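Local coordinates for protein D-alanine--D-alanine ligase (Coxiella burnetii, PDB 3TQT) that catalyses the ATP-dependent joining of two D-alanines into D-alanyl-D-alanine, a building block of peptidoglycan in the bacterial cell wall, at residues A84-S89 against Y97-V102; I230-L235 against Q282-A287; R301-V306 against E316-P321. One frame throughout, in Å; residues are numbered along the deposited sequence.

The three contacts follow one another along the chain, each closing before the next opens, and fall into two parts of the enzyme. Contact 1 lies in the N-terminal, Rossmann-like region, with its centre about 34 Å from that of contact 2 and 31 Å from that of contact 3. Contacts 2 and 3 share the antiparallel sheet of the ATP-grasp region, their centres only about 8 Å apart. Strands 228-236 and 298-306 are neighbours there, and helix 277-293 directly precedes the second of them. The helix packs on one face of this sheet, while the opposite face carries D303, E316 and N318, the predicted magnesium ligands.

Contact 1: A84-S89 against Y97-V102; sequences AKPWQS and YSADCV
Two backbone hydrogen bonds join A84-S89 to Y97-V102, both lying in the plane of the accepting carbonyl. N of Y97 gives its hydrogen to O of W87 at 2.8 Å, and N of A99 reaches O of A84 at 3.1 Å with an N-H...O angle of 162°. The A84 oxygen also accepts from a water that donates in turn to OD1 of D100, so it has two donors. Between these bonds the chains come close enough for CA-H...O contacts, the shorter running from CA of K85 to O of Y97 at 3.2 Å.

W87 and Y97 form an antiparallel hydrogen-bonded pair in a beta hairpin whose turn is not modelled. Strand 96-97 borders one side of the mixed N-terminal sheet; just after it the chain enters strand 101-104, which borders the other, beside strand 5-12.

The apolar contacts gather round the indole of W87. P86 lays its CG 3.7 Å above the centre of one ring face, and the same CG meets CB of A99 at 3.7 Å. At the ring edge, CZ2 touches CG2 of V102 at 3.9 Å, a methyl turned anti to its own carbonyl carbon. NE1 is hydrogen-bonded to OG of S8, so the buried indole is held by its polar end too. Y97 crosses W87 at about a right angle, and its own ring edge receives CB of S89 at CE2, 4.0 Å away. On the outer flank, the aliphatic chain of K85 runs past S98, bringing CE to 3.6 Å from OG.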
ATOM      1  N   ALA A  84     -13.892  -0.650  19.067  1.00 36.86           N
ATOM      2  CA  ALA A  84     -14.780   0.482  19.328  1.00 37.94           C
ATOM      3  C   ALA A  84     -14.052   1.749  19.792  1.00 37.84           C
ATOM      4  O   ALA A  84     -14.423   2.859  19.409  1.00 30.94           O
ATOM      5  CB  ALA A  84     -15.847   0.091  20.330  1.00 34.81           C
ATOM      6  N   LYS A  85     -13.026   1.569  20.621  1.00 35.96           N
ATOM      7  CA  LYS A  85     -12.301   2.682  21.225  1.00 37.14           C
ATOM      8  C   LYS A  85     -10.806   2.521  20.979  1.00 30.64           C
ATOM      9  O   LYS A  85     -10.075   2.043  21.837  1.00 30.13           O
ATOM     10  CB  LYS A  85     -12.579   2.753  22.723  1.00 30.51           C
ATOM     11  CG  LYS A  85     -14.050   2.902  23.079  1.00 39.28           C
ATOM     12  CD  LYS A  85     -14.205   3.378  24.520  1.00 44.46           C
ATOM     13  CE  LYS A  85     -15.667   3.528  24.908  1.00 54.22           C
ATOM     14  NZ  LYS A  85     -15.997   2.739  26.130  1.00 60.63           N
ATOM     15  N   PRO A  86     -10.352   2.934  19.794  1.00 27.71           N
ATOM     16  CA  PRO A  86      -8.979   2.695  19.352  1.00 27.55           C
ATOM     17  C   PRO A  86      -7.954   3.632  19.979  1.00 27.66           C
ATOM     18  O   PRO A  86      -6.774   3.291  19.972  1.00 29.87           O
ATOM     19  CB  PRO A  86      -9.061   2.947  17.849  1.00 24.92           C
ATOM     20  CG  PRO A  86     -10.154   3.947  17.704  1.00 24.02           C
ATOM     21  CD  PRO A  86     -11.165   3.586  18.751  1.00 25.60           C
ATOM     22  N   TRP A  87      -8.390   4.781  20.497  1.00 18.63           N
ATOM     23  CA  TRP A  87      -7.468   5.778  21.025  1.00 20.72           C
ATOM     24  C   TRP A  87      -7.408   5.667  22.528  1.00 27.52           C
ATOM     25  O   TRP A  87      -8.447   5.589  23.197  1.00 27.82           O
ATOM     26  CB  TRP A  87      -7.925   7.193  20.675  1.00 20.89           C
ATOM     27  CG  TRP A  87      -8.422   7.373  19.288  1.00 22.29           C
ATOM     28  CD1 TRP A  87      -9.556   8.028  18.906  1.00 26.41           C
ATOM     29  CD2 TRP A  87      -7.803   6.898  18.083  1.00 25.05           C
ATOM     30  NE1 TRP A  87      -9.674   8.005  17.529  1.00 28.28           N
ATOM     31  CE2 TRP A  87      -8.616   7.310  17.005  1.00 23.43           C
ATOM     32  CE3 TRP A  87      -6.647   6.158  17.810  1.00 21.33           C
ATOM     33  CZ2 TRP A  87      -8.311   7.007  15.684  1.00 27.12           C
ATOM     34  CZ3 TRP A  87      -6.333   5.877  16.489  1.00 30.08           C
ATOM     35  CH2 TRP A  87      -7.164   6.295  15.445  1.00 30.02           C
ATOM     36  N   GLN A  88      -6.199   5.681  23.068  1.00 24.30           N
ATOM     37  CA  GLN A  88      -6.033   5.518  24.507  1.00 30.76           C
ATOM     38  C   GLN A  88      -5.164   6.622  25.047  1.00 29.26           C
ATOM     39  O   GLN A  88      -4.068   6.836  24.558  1.00 27.68           O
ATOM     40  CB  GLN A  88      -5.384   4.174  24.821  1.00 32.21           C
ATOM     41  CG  GLN A  88      -5.211   3.915  26.306  1.00 43.31           C
ATOM     42  CD  GLN A  88      -4.774   2.499  26.585  1.00 53.98           C
ATOM     43  OE1 GLN A  88      -5.280   1.550  25.982  1.00 57.38           O
ATOM     44  NE2 GLN A  88      -3.817   2.344  27.491  1.00 63.84           N
ATOM     45  N   SER A  89      -5.649   7.319  26.067  1.00 33.47           N
ATOM     46  CA  SER A  89      -4.894   8.423  26.644  1.00 39.12           C
ATOM     47  C   SER A  89      -3.645   7.906  27.351  1.00 40.44           C
ATOM     48  O   SER A  89      -3.654   6.814  27.916  1.00 42.21           O
ATOM     49  CB  SER A  89      -5.769   9.205  27.625  1.00 52.34           C
ATOM     50  OG  SER A  89      -6.305   8.347  28.614  1.00 59.76           O
ATOM     51  N   TYR A  97     -11.001   6.341  23.889  1.00 27.07           N
ATOM     52  CA  TYR A  97     -11.930   7.186  23.148  1.00 25.64           C
ATOM     53  C   TYR A  97     -12.448   6.452  21.934  1.00 28.86           C
ATOM     54  O   TYR A  97     -11.686   5.783  21.228  1.00 24.66           O
ATOM     55  CB  TYR A  97     -11.256   8.461  22.662  1.00 28.67           C
ATOM     56  CG  TYR A  97     -10.678   9.344  23.740  1.00 34.47           C
ATOM     57  CD1 TYR A  97     -11.304  10.529  24.101  1.00 44.43           C
ATOM     58  CD2 TYR A  97      -9.492   9.010  24.370  1.00 39.38           C
ATOM     59  CE1 TYR A  97     -10.766  11.349  25.075  1.00 47.64           C
ATOM     60  CE2 TYR A  97      -8.953   9.818  25.344  1.00 48.59           C
ATOM     61  CZ  TYR A  97      -9.590  10.985  25.692  1.00 52.37           C
ATOM     62  OH  TYR A  97      -9.043  11.788  26.667  1.00 62.27           O
ATOM     63  N   SER A  98     -13.741   6.620  21.690  1.00 25.23           N
ATOM     64  CA  SER A  98     -14.439   5.946  20.607  1.00 29.43           C
ATOM     65  C   SER A  98     -14.087   6.547  19.262  1.00 26.49           C
ATOM     66  O   SER A  98     -13.790   7.731  19.160  1.00 25.17           O
ATOM     67  CB  SER A  98     -15.945   6.109  20.801  1.00 25.91           C
ATOM     68  OG  SER A  98     -16.371   5.416  21.948  1.00 34.14           O
ATOM     69  N   ALA A  99     -14.153   5.717  18.229  1.00 22.06           N
ATOM     70  CA  ALA A  99     -14.123   6.189  16.859  1.00 25.98           C
ATOM     71  C   ALA A  99     -14.925   5.205  16.020  1.00 28.13           C
ATOM     72  O   ALA A  99     -14.632   4.016  15.996  1.00 29.04           O
ATOM     73  CB  ALA A  99     -12.691   6.303  16.354  1.00 21.61           C
ATOM     74  N   ASP A 100     -15.959   5.701  15.358  1.00 22.19           N
ATOM     75  CA  ASP A 100     -16.775   4.875  14.476  1.00 21.81           C
ATOM     76  C   ASP A 100     -16.278   4.960  13.052  1.00 25.94           C
ATOM     77  O   ASP A 100     -16.560   4.097  12.220  1.00 26.37           O
ATOM     78  CB  ASP A 100     -18.219   5.347  14.535  1.00 18.91           C
ATOM     79  CG  ASP A 100     -18.825   5.119  15.889  1.00 28.15           C
ATOM     80  OD1 ASP A 100     -18.642   4.000  16.408  1.00 26.55           O
ATOM     81  OD2 ASP A 100     -19.452   6.053  16.433  1.00 25.04           O
ATOM     82  N   CYS A 101     -15.547   6.025  12.768  1.00 24.87           N
ATOM     83  CA  CYS A 101     -14.983   6.212  11.446  1.00 24.18           C
ATOM     84  C   CYS A 101     -13.882   7.248  11.520  1.00 23.46           C
ATOM     85  O   CYS A 101     -13.976   8.229  12.263  1.00 21.36           O
ATOM     86  CB  CYS A 101     -16.064   6.623  10.436  1.00 18.52           C
ATOM     87  SG  CYS A 101     -15.465   6.823   8.727  1.00 25.41           S
ATOM     88  N   VAL A 102     -12.821   7.010  10.763  1.00 19.21           N
ATOM     89  CA  VAL A 102     -11.673   7.903  10.775  1.00 17.90           C
ATOM     90  C   VAL A 102     -11.593   8.633   9.449  1.00 22.24           C
ATOM     91  O   VAL A 102     -11.830   8.052   8.395  1.00 23.56           O
ATOM     92  CB  VAL A 102     -10.373   7.119  11.044  1.00 15.86           C
ATOM     93  CG1 VAL A 102      -9.165   8.014  10.892  1.00 15.63           C
ATOM     94  CG2 VAL A 102     -10.428   6.475  12.434  1.00 23.68           C
TER
HETATM   95  O   HOH W   1     -17.216   3.442  18.711  1.00 41.02           O

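Contact 2: I230-L235 against Q282-A287; sequences IECAVL and QIQQIA
O of V234 accepts a hydrogen bond from OH of Y329, and the backbone of V234 is also paired with that of A300 in the sheet, so two residues hold the strand here. In the helix, N of I286 reaches O of Q282 at 2.8 Å, and the next residue along repeats the pattern, N of A287 to O of I283. No hydrogen bond crosses between the two segments; their backbones are bonded within the sheet and within the helix, and they meet mainly through apolar side chains.

I230, C232 and V234, alternate residues of the strand, point toward the helix, where I283 and A287, one turn apart, receive them. I283 has an extended outer chain (chi2 171°), which carries CD1 across I230 at about a right angle. There CD1 lies 3.4 Å from CG2 of I230, tighter than usual for two carbons. The CB of C232 rests 3.9 Å from CG2 of I283. This is a helix laid over the five-stranded antiparallel sheet of the ATP-grasp fold, its axis crossing that of the strand at -49° with a closest approach of 8.7 Å.

The bare methyl of A287 meets two partners of the strand. SG of C232, anti to its backbone N, approaches CB of A287 to 3.7 Å, and CG2 of V234 comes to 3.6 Å from the same CB. Q284 skirts the edge of the contact with CG beside the sulfur, while its NE2 bonds to O of S243.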
ATOM      1  N   ILE A 230      -6.654  20.410 -15.875  1.00 21.98           N
ATOM      2  CA  ILE A 230      -8.060  20.241 -15.544  1.00 22.28           C
ATOM      3  C   ILE A 230      -8.156  19.201 -14.438  1.00 25.46           C
ATOM      4  O   ILE A 230      -7.392  18.227 -14.418  1.00 27.49           O
ATOM      5  CB  ILE A 230      -8.848  19.779 -16.775  1.00 27.31           C
ATOM      6  CG1 ILE A 230      -8.674  20.789 -17.924  1.00 26.09           C
ATOM      7  CG2 ILE A 230     -10.324  19.557 -16.427  1.00 26.79           C
ATOM      8  CD1 ILE A 230      -9.104  22.194 -17.577  1.00 27.73           C
ATOM      9  N   GLU A 231      -9.058  19.422 -13.491  1.00 21.03           N
ATOM     10  CA  GLU A 231      -9.205  18.492 -12.389  1.00 19.15           C
ATOM     11  C   GLU A 231     -10.644  18.028 -12.306  1.00 23.84           C
ATOM     12  O   GLU A 231     -11.553  18.705 -12.780  1.00 23.42           O
ATOM     13  CB  GLU A 231      -8.786  19.148 -11.081  1.00 21.68           C
ATOM     14  CG  GLU A 231      -7.389  19.726 -11.124  1.00 28.16           C
ATOM     15  CD  GLU A 231      -6.977  20.290  -9.788  1.00 29.47           C
ATOM     16  OE1 GLU A 231      -7.874  20.530  -8.954  1.00 30.30           O
ATOM     17  OE2 GLU A 231      -5.764  20.470  -9.569  1.00 30.99           O
ATOM     18  N   CYS A 232     -10.838  16.858 -11.717  1.00 19.10           N
ATOM     19  CA  CYS A 232     -12.169  16.300 -11.576  1.00 19.35           C
ATOM     20  C   CYS A 232     -12.233  15.533 -10.266  1.00 23.35           C
ATOM     21  O   CYS A 232     -11.367  14.708  -9.973  1.00 22.23           O
ATOM     22  CB  CYS A 232     -12.484  15.387 -12.762  1.00 20.23           C
ATOM     23  SG  CYS A 232     -14.147  14.700 -12.753  1.00 27.09           S
ATOM     24  N   ALA A 233     -13.250  15.833  -9.471  1.00 22.28           N
ATOM     25  CA  ALA A 233     -13.418  15.195  -8.179  1.00 22.68           C
ATOM     26  C   ALA A 233     -14.281  13.966  -8.371  1.00 25.67           C
ATOM     27  O   ALA A 233     -15.355  14.043  -8.959  1.00 23.59           O
ATOM     28  CB  ALA A 233     -14.068  16.145  -7.200  1.00 22.94           C
ATOM     29  N   VAL A 234     -13.793  12.830  -7.888  1.00 20.34           N
ATOM     30  CA  VAL A 234     -14.537  11.577  -7.953  1.00 23.53           C
ATOM     31  C   VAL A 234     -14.966  11.157  -6.549  1.00 21.07           C
ATOM     32  O   VAL A 234     -14.220  11.310  -5.574  1.00 20.78           O
ATOM     33  CB  VAL A 234     -13.697  10.466  -8.606  1.00 20.56           C
ATOM     34  CG1 VAL A 234     -14.471   9.143  -8.642  1.00 17.36           C
ATOM     35  CG2 VAL A 234     -13.289  10.877 -10.015  1.00 23.34           C
ATOM     36  N   LEU A 235     -16.185  10.650  -6.451  1.00 19.11           N
ATOM     37  CA  LEU A 235     -16.735  10.227  -5.169  1.00 20.15           C
ATOM     38  C   LEU A 235     -17.453   8.905  -5.325  1.00 19.77           C
ATOM     39  O   LEU A 235     -18.286   8.738  -6.218  1.00 22.44           O
ATOM     40  CB  LEU A 235     -17.721  11.266  -4.671  1.00 20.45           C
ATOM     41  CG  LEU A 235     -18.523  10.932  -3.422  1.00 19.84           C
ATOM     42  CD1 LEU A 235     -17.619  10.911  -2.204  1.00 19.58           C
ATOM     43  CD2 LEU A 235     -19.614  11.987  -3.274  1.00 25.18           C
ATOM     44  N   GLN A 282     -15.510  13.395 -21.428  1.00 31.25           N
ATOM     45  CA  GLN A 282     -14.333  12.532 -21.416  1.00 29.28           C
ATOM     46  C   GLN A 282     -13.626  12.636 -20.077  1.00 27.26           C
ATOM     47  O   GLN A 282     -13.303  11.628 -19.451  1.00 30.30           O
ATOM     48  CB  GLN A 282     -13.363  12.917 -22.520  1.00 36.85           C
ATOM     49  CG  GLN A 282     -13.745  12.439 -23.891  1.00 43.42           C
ATOM     50  CD  GLN A 282     -12.730  12.884 -24.918  1.00 41.92           C
ATOM     51  OE1 GLN A 282     -11.567  12.482 -24.873  1.00 40.39           O
ATOM     52  NE2 GLN A 282     -13.156  13.744 -25.833  1.00 43.42           N
ATOM     53  N   ILE A 283     -13.380  13.866 -19.649  1.00 26.37           N
ATOM     54  CA  ILE A 283     -12.760  14.102 -18.357  1.00 28.25           C
ATOM     55  C   ILE A 283     -13.504  13.333 -17.262  1.00 30.43           C
ATOM     56  O   ILE A 283     -12.906  12.624 -16.459  1.00 23.39           O
ATOM     57  CB  ILE A 283     -12.727  15.601 -18.045  1.00 29.85           C
ATOM     58  CG1 ILE A 283     -11.763  16.300 -19.020  1.00 30.43           C
ATOM     59  CG2 ILE A 283     -12.317  15.826 -16.592  1.00 27.74           C
ATOM     60  CD1 ILE A 283     -11.794  17.801 -18.958  1.00 36.19           C
ATOM     61  N   GLN A 284     -14.820  13.462 -17.241  1.00 27.02           N
ATOM     62  CA  GLN A 284     -15.599  12.802 -16.210  1.00 29.59           C
ATOM     63  C   GLN A 284     -15.503  11.282 -16.326  1.00 26.77           C
ATOM     64  O   GLN A 284     -15.312  10.591 -15.322  1.00 25.96           O
ATOM     65  CB  GLN A 284     -17.048  13.292 -16.236  1.00 28.80           C
ATOM     66  CG  GLN A 284     -17.186  14.719 -15.716  1.00 33.66           C
ATOM     67  CD  GLN A 284     -18.562  15.301 -15.947  1.00 38.88           C
ATOM     68  OE1 GLN A 284     -19.142  15.145 -17.018  1.00 35.73           O
ATOM     69  NE2 GLN A 284     -19.094  15.969 -14.937  1.00 38.26           N
ATOM     70  N   GLN A 285     -15.593  10.755 -17.544  1.00 25.47           N
ATOM     71  CA  GLN A 285     -15.594   9.305 -17.689  1.00 26.56           C
ATOM     72  C   GLN A 285     -14.239   8.700 -17.368  1.00 23.67           C
ATOM     73  O   GLN A 285     -14.159   7.650 -16.730  1.00 28.93           O
ATOM     74  CB  GLN A 285     -16.035   8.861 -19.076  1.00 25.49           C
ATOM     75  CG  GLN A 285     -16.207   7.344 -19.162  1.00 37.16           C
ATOM     76  CD  GLN A 285     -17.318   6.824 -18.252  1.00 40.27           C
ATOM     77  OE1 GLN A 285     -18.492   7.111 -18.478  1.00 39.90           O
ATOM     78  NE2 GLN A 285     -16.948   6.063 -17.215  1.00 35.71           N
ATOM     79  N   ILE A 286     -13.181   9.364 -17.807  1.00 23.55           N
ATOM     80  CA  ILE A 286     -11.831   8.878 -17.564  1.00 21.23           C
ATOM     81  C   ILE A 286     -11.508   8.992 -16.083  1.00 21.28           C
ATOM     82  O   ILE A 286     -10.871   8.109 -15.511  1.00 22.20           O
ATOM     83  CB  ILE A 286     -10.787   9.653 -18.393  1.00 24.41           C
ATOM     84  CG1 ILE A 286     -11.019   9.400 -19.887  1.00 30.69           C
ATOM     85  CG2 ILE A 286      -9.377   9.213 -18.019  1.00 20.49           C
ATOM     86  CD1 ILE A 286     -10.086  10.174 -20.776  1.00 33.54           C
ATOM     87  N   ALA A 287     -11.960  10.066 -15.451  1.00 19.60           N
ATOM     88  CA  ALA A 287     -11.761  10.188 -13.997  1.00 25.04           C
ATOM     89  C   ALA A 287     -12.367   8.989 -13.256  1.00 19.23           C
ATOM     90  O   ALA A 287     -11.734   8.403 -12.370  1.00 19.37           O
ATOM     91  CB  ALA A 287     -12.331  11.500 -13.473  1.00 21.85           C
TER

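Contact 3: R301-V306 against E316-P321; sequences RVDFFV and EINTIP
This is an antiparallel beta hairpin contact between strands 298-306 and 312-318 of the ATP-grasp sheet, the second strand lying at its border, and it carries the three predicted magnesium ligands. R301 with N318 and D303 with E316 are hydrogen-bonded pairs, and V302 faces I317 in a non-hydrogen-bonded pair between them. N of N318 donates to O of R301 at 2.8 Å, nearly straight at 170°, and N of D303 donates to O of E316 at the same length.

R301, D303, E316 and N318 share one face of the sheet. The arginine, CG anti to its backbone N and the chain bent at chi3, grips D303 side-on. Its NE meets OD1 of D303 at 2.8 Å and its NH2 meets OD2 at 2.9 Å, each in the guanidinium plane and on a syn lone pair, which fixes the carboxylate's rotation. N318 lies alongside, its CG over one guanidinium face. Its ND2 donates to O of R301 at 3.3 Å from above the carbonyl plane, and weakly to OD2 of D303. P321 flanks the arginine, CB 3.6 Å from NH1.

OE2 of E316 and OD1 of N318 stand 3.1 Å apart with no hydrogen bond between them, and OD2 of D303 is 4.2 Å from OE1 of E316. Such crowded oxygens are consistent with the predicted binding of divalent cations here, and R301 would probably favour the ionised form of D303.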
ATOM      1  N   ARG A 301      -9.103  13.080  -6.314  1.00 18.90           N
ATOM      2  CA  ARG A 301      -9.070  14.111  -7.321  1.00 17.38           C
ATOM      3  C   ARG A 301      -8.162  13.641  -8.446  1.00 23.12           C
ATOM      4  O   ARG A 301      -6.979  13.377  -8.221  1.00 22.61           O
ATOM      5  CB  ARG A 301      -8.555  15.426  -6.755  1.00 20.27           C
ATOM      6  CG  ARG A 301      -8.929  16.606  -7.621  1.00 16.59           C
ATOM      7  CD  ARG A 301      -8.248  17.862  -7.130  1.00 19.40           C
ATOM      8  NE  ARG A 301      -6.813  17.787  -7.378  1.00 20.52           N
ATOM      9  CZ  ARG A 301      -5.882  18.088  -6.483  1.00 29.63           C
ATOM     10  NH1 ARG A 301      -6.236  18.482  -5.266  1.00 31.37           N
ATOM     11  NH2 ARG A 301      -4.598  17.999  -6.811  1.00 27.11           N
ATOM     12  N   VAL A 302      -8.722  13.521  -9.647  1.00 20.28           N
ATOM     13  CA  VAL A 302      -7.941  13.136 -10.818  1.00 22.40           C
ATOM     14  C   VAL A 302      -7.528  14.383 -11.564  1.00 18.77           C
ATOM     15  O   VAL A 302      -8.382  15.202 -11.940  1.00 19.98           O
ATOM     16  CB  VAL A 302      -8.749  12.252 -11.775  1.00 20.06           C
ATOM     17  CG1 VAL A 302      -7.844  11.738 -12.892  1.00 17.04           C
ATOM     18  CG2 VAL A 302      -9.391  11.098 -11.020  1.00 22.72           C
ATOM     19  N   ASP A 303      -6.219  14.532 -11.756  1.00 19.60           N
ATOM     20  CA  ASP A 303      -5.647  15.705 -12.403  1.00 24.66           C
ATOM     21  C   ASP A 303      -5.232  15.331 -13.808  1.00 18.17           C
ATOM     22  O   ASP A 303      -4.555  14.324 -14.018  1.00 19.98           O
ATOM     23  CB  ASP A 303      -4.445  16.233 -11.622  1.00 23.30           C
ATOM     24  CG  ASP A 303      -4.816  16.688 -10.212  1.00 28.16           C
ATOM     25  OD1 ASP A 303      -6.025  16.785  -9.892  1.00 23.98           O
ATOM     26  OD2 ASP A 303      -3.888  16.947  -9.422  1.00 23.21           O
ATOM     27  N   PHE A 304      -5.669  16.144 -14.757  1.00 21.95           N
ATOM     28  CA  PHE A 304      -5.447  15.894 -16.167  1.00 22.30           C
ATOM     29  C   PHE A 304      -4.674  17.033 -16.805  1.00 26.03           C
ATOM     30  O   PHE A 304      -4.635  18.153 -16.283  1.00 24.41           O
ATOM     31  CB  PHE A 304      -6.775  15.880 -16.908  1.00 22.77           C
ATOM     32  CG  PHE A 304      -7.728  14.807 -16.486  1.00 26.22           C
ATOM     33  CD1 PHE A 304      -7.873  13.662 -17.242  1.00 24.54           C
ATOM     34  CD2 PHE A 304      -8.543  14.981 -15.387  1.00 24.16           C
ATOM     35  CE1 PHE A 304      -8.778  12.691 -16.872  1.00 23.38           C
ATOM     36  CE2 PHE A 304      -9.450  14.016 -15.011  1.00 24.38           C
ATOM     37  CZ  PHE A 304      -9.577  12.877 -15.751  1.00 21.19           C
ATOM     38  N   PHE A 305      -4.103  16.746 -17.969  1.00 22.68           N
ATOM     39  CA  PHE A 305      -3.792  17.785 -18.948  1.00 20.64           C
ATOM     40  C   PHE A 305      -4.791  17.631 -20.083  1.00 25.52           C
ATOM     41  O   PHE A 305      -5.127  16.514 -20.482  1.00 24.09           O
ATOM     42  CB  PHE A 305      -2.362  17.644 -19.474  1.00 24.66           C
ATOM     43  CG  PHE A 305      -1.340  18.291 -18.594  1.00 25.15           C
ATOM     44  CD1 PHE A 305      -1.015  19.624 -18.757  1.00 31.10           C
ATOM     45  CD2 PHE A 305      -0.724  17.574 -17.585  1.00 32.62           C
ATOM     46  CE1 PHE A 305      -0.078  20.228 -17.937  1.00 34.02           C
ATOM     47  CE2 PHE A 305       0.215  18.167 -16.765  1.00 35.94           C
ATOM     48  CZ  PHE A 305       0.534  19.498 -16.939  1.00 39.41           C
ATOM     49  N   VAL A 306      -5.306  18.751 -20.573  1.00 27.83           N
ATOM     50  CA  VAL A 306      -6.069  18.740 -21.810  1.00 27.00           C
ATOM     51  C   VAL A 306      -5.276  19.546 -22.825  1.00 27.41           C
ATOM     52  O   VAL A 306      -5.049  20.739 -22.637  1.00 26.49           O
ATOM     53  CB  VAL A 306      -7.459  19.352 -21.641  1.00 28.57           C
ATOM     54  CG1 VAL A 306      -8.167  19.425 -22.993  1.00 31.77           C
ATOM     55  CG2 VAL A 306      -8.261  18.539 -20.659  1.00 29.97           C
ATOM     56  N   GLU A 316      -2.237  12.606 -12.771  1.00 17.73           N
ATOM     57  CA  GLU A 316      -2.095  12.215 -11.378  1.00 20.34           C
ATOM     58  C   GLU A 316      -3.461  11.907 -10.765  1.00 19.29           C
ATOM     59  O   GLU A 316      -4.474  12.453 -11.191  1.00 19.17           O
ATOM     60  CB  GLU A 316      -1.399  13.336 -10.584  1.00 25.08           C
ATOM     61  CG  GLU A 316      -1.209  13.044  -9.104  1.00 37.16           C
ATOM     62  CD  GLU A 316      -0.311  14.066  -8.405  1.00 37.67           C
ATOM     63  OE1 GLU A 316      -0.070  15.146  -8.976  1.00 35.84           O
ATOM     64  OE2 GLU A 316       0.161  13.780  -7.282  1.00 40.00           O
ATOM     65  N   ILE A 317      -3.471  11.002  -9.792  1.00 14.77           N
ATOM     66  CA  ILE A 317      -4.655  10.770  -8.951  1.00 14.57           C
ATOM     67  C   ILE A 317      -4.274  11.048  -7.507  1.00 17.56           C
ATOM     68  O   ILE A 317      -3.339  10.449  -6.986  1.00 22.22           O
ATOM     69  CB  ILE A 317      -5.152   9.310  -9.066  1.00 13.72           C
ATOM     70  CG1 ILE A 317      -5.366   8.966 -10.548  1.00 14.74           C
ATOM     71  CG2 ILE A 317      -6.454   9.106  -8.223  1.00 14.99           C
ATOM     72  CD1 ILE A 317      -5.759   7.531 -10.804  1.00 21.13           C
ATOM     73  N   ASN A 318      -4.996  11.957  -6.869  1.00 21.52           N
ATOM     74  CA  ASN A 318      -4.698  12.372  -5.507  1.00 24.93           C
ATOM     75  C   ASN A 318      -5.765  11.834  -4.589  1.00 19.86           C
ATOM     76  O   ASN A 318      -6.931  12.204  -4.736  1.00 20.61           O
ATOM     77  CB  ASN A 318      -4.733  13.892  -5.411  1.00 27.23           C
ATOM     78  CG  ASN A 318      -3.747  14.539  -6.324  1.00 39.22           C
ATOM     79  OD1 ASN A 318      -2.567  14.649  -5.996  1.00 51.32           O
ATOM     80  ND2 ASN A 318      -4.211  14.951  -7.498  1.00 45.76           N
ATOM     81  N   THR A 319      -5.373  10.993  -3.633  1.00 19.48           N
ATOM     82  CA  THR A 319      -6.356  10.297  -2.804  1.00 17.47           C
ATOM     83  C   THR A 319      -6.659  11.054  -1.512  1.00 20.49           C
ATOM     84  O   THR A 319      -7.683  10.830  -0.892  1.00 26.95           O
ATOM     85  CB  THR A 319      -5.886   8.871  -2.435  1.00 20.72           C
ATOM     86  OG1 THR A 319      -4.636   8.970  -1.760  1.00 21.20           O
ATOM     87  CG2 THR A 319      -5.705   7.999  -3.706  1.00 20.86           C
ATOM     88  N   ILE A 320      -5.773  11.953  -1.111  1.00 23.19           N
ATOM     89  CA  ILE A 320      -6.124  12.868  -0.022  1.00 31.19           C
ATOM     90  C   ILE A 320      -5.886  14.291  -0.523  1.00 29.97           C
ATOM     91  O   ILE A 320      -4.903  14.941  -0.175  1.00 27.59           O
ATOM     92  CB  ILE A 320      -5.371  12.568   1.308  1.00 33.36           C
ATOM     93  CG1 ILE A 320      -5.384  11.061   1.617  1.00 38.58           C
ATOM     94  CG2 ILE A 320      -5.974  13.362   2.491  1.00 27.70           C
ATOM     95  CD1 ILE A 320      -6.731  10.499   2.067  1.00 42.47           C
ATOM     96  N   PRO A 321      -6.786  14.763  -1.387  1.00 24.87           N
ATOM     97  CA  PRO A 321      -6.663  16.106  -1.952  1.00 21.78           C
ATOM     98  C   PRO A 321      -6.912  17.142  -0.873  1.00 23.97           C
ATOM     99  O   PRO A 321      -7.511  16.802   0.152  1.00 22.97           O
ATOM    100  CB  PRO A 321      -7.787  16.148  -2.977  1.00 20.53           C
ATOM    101  CG  PRO A 321      -8.792  15.193  -2.475  1.00 23.03           C
ATOM    102  CD  PRO A 321      -8.022  14.090  -1.816  1.00 24.22           C
TER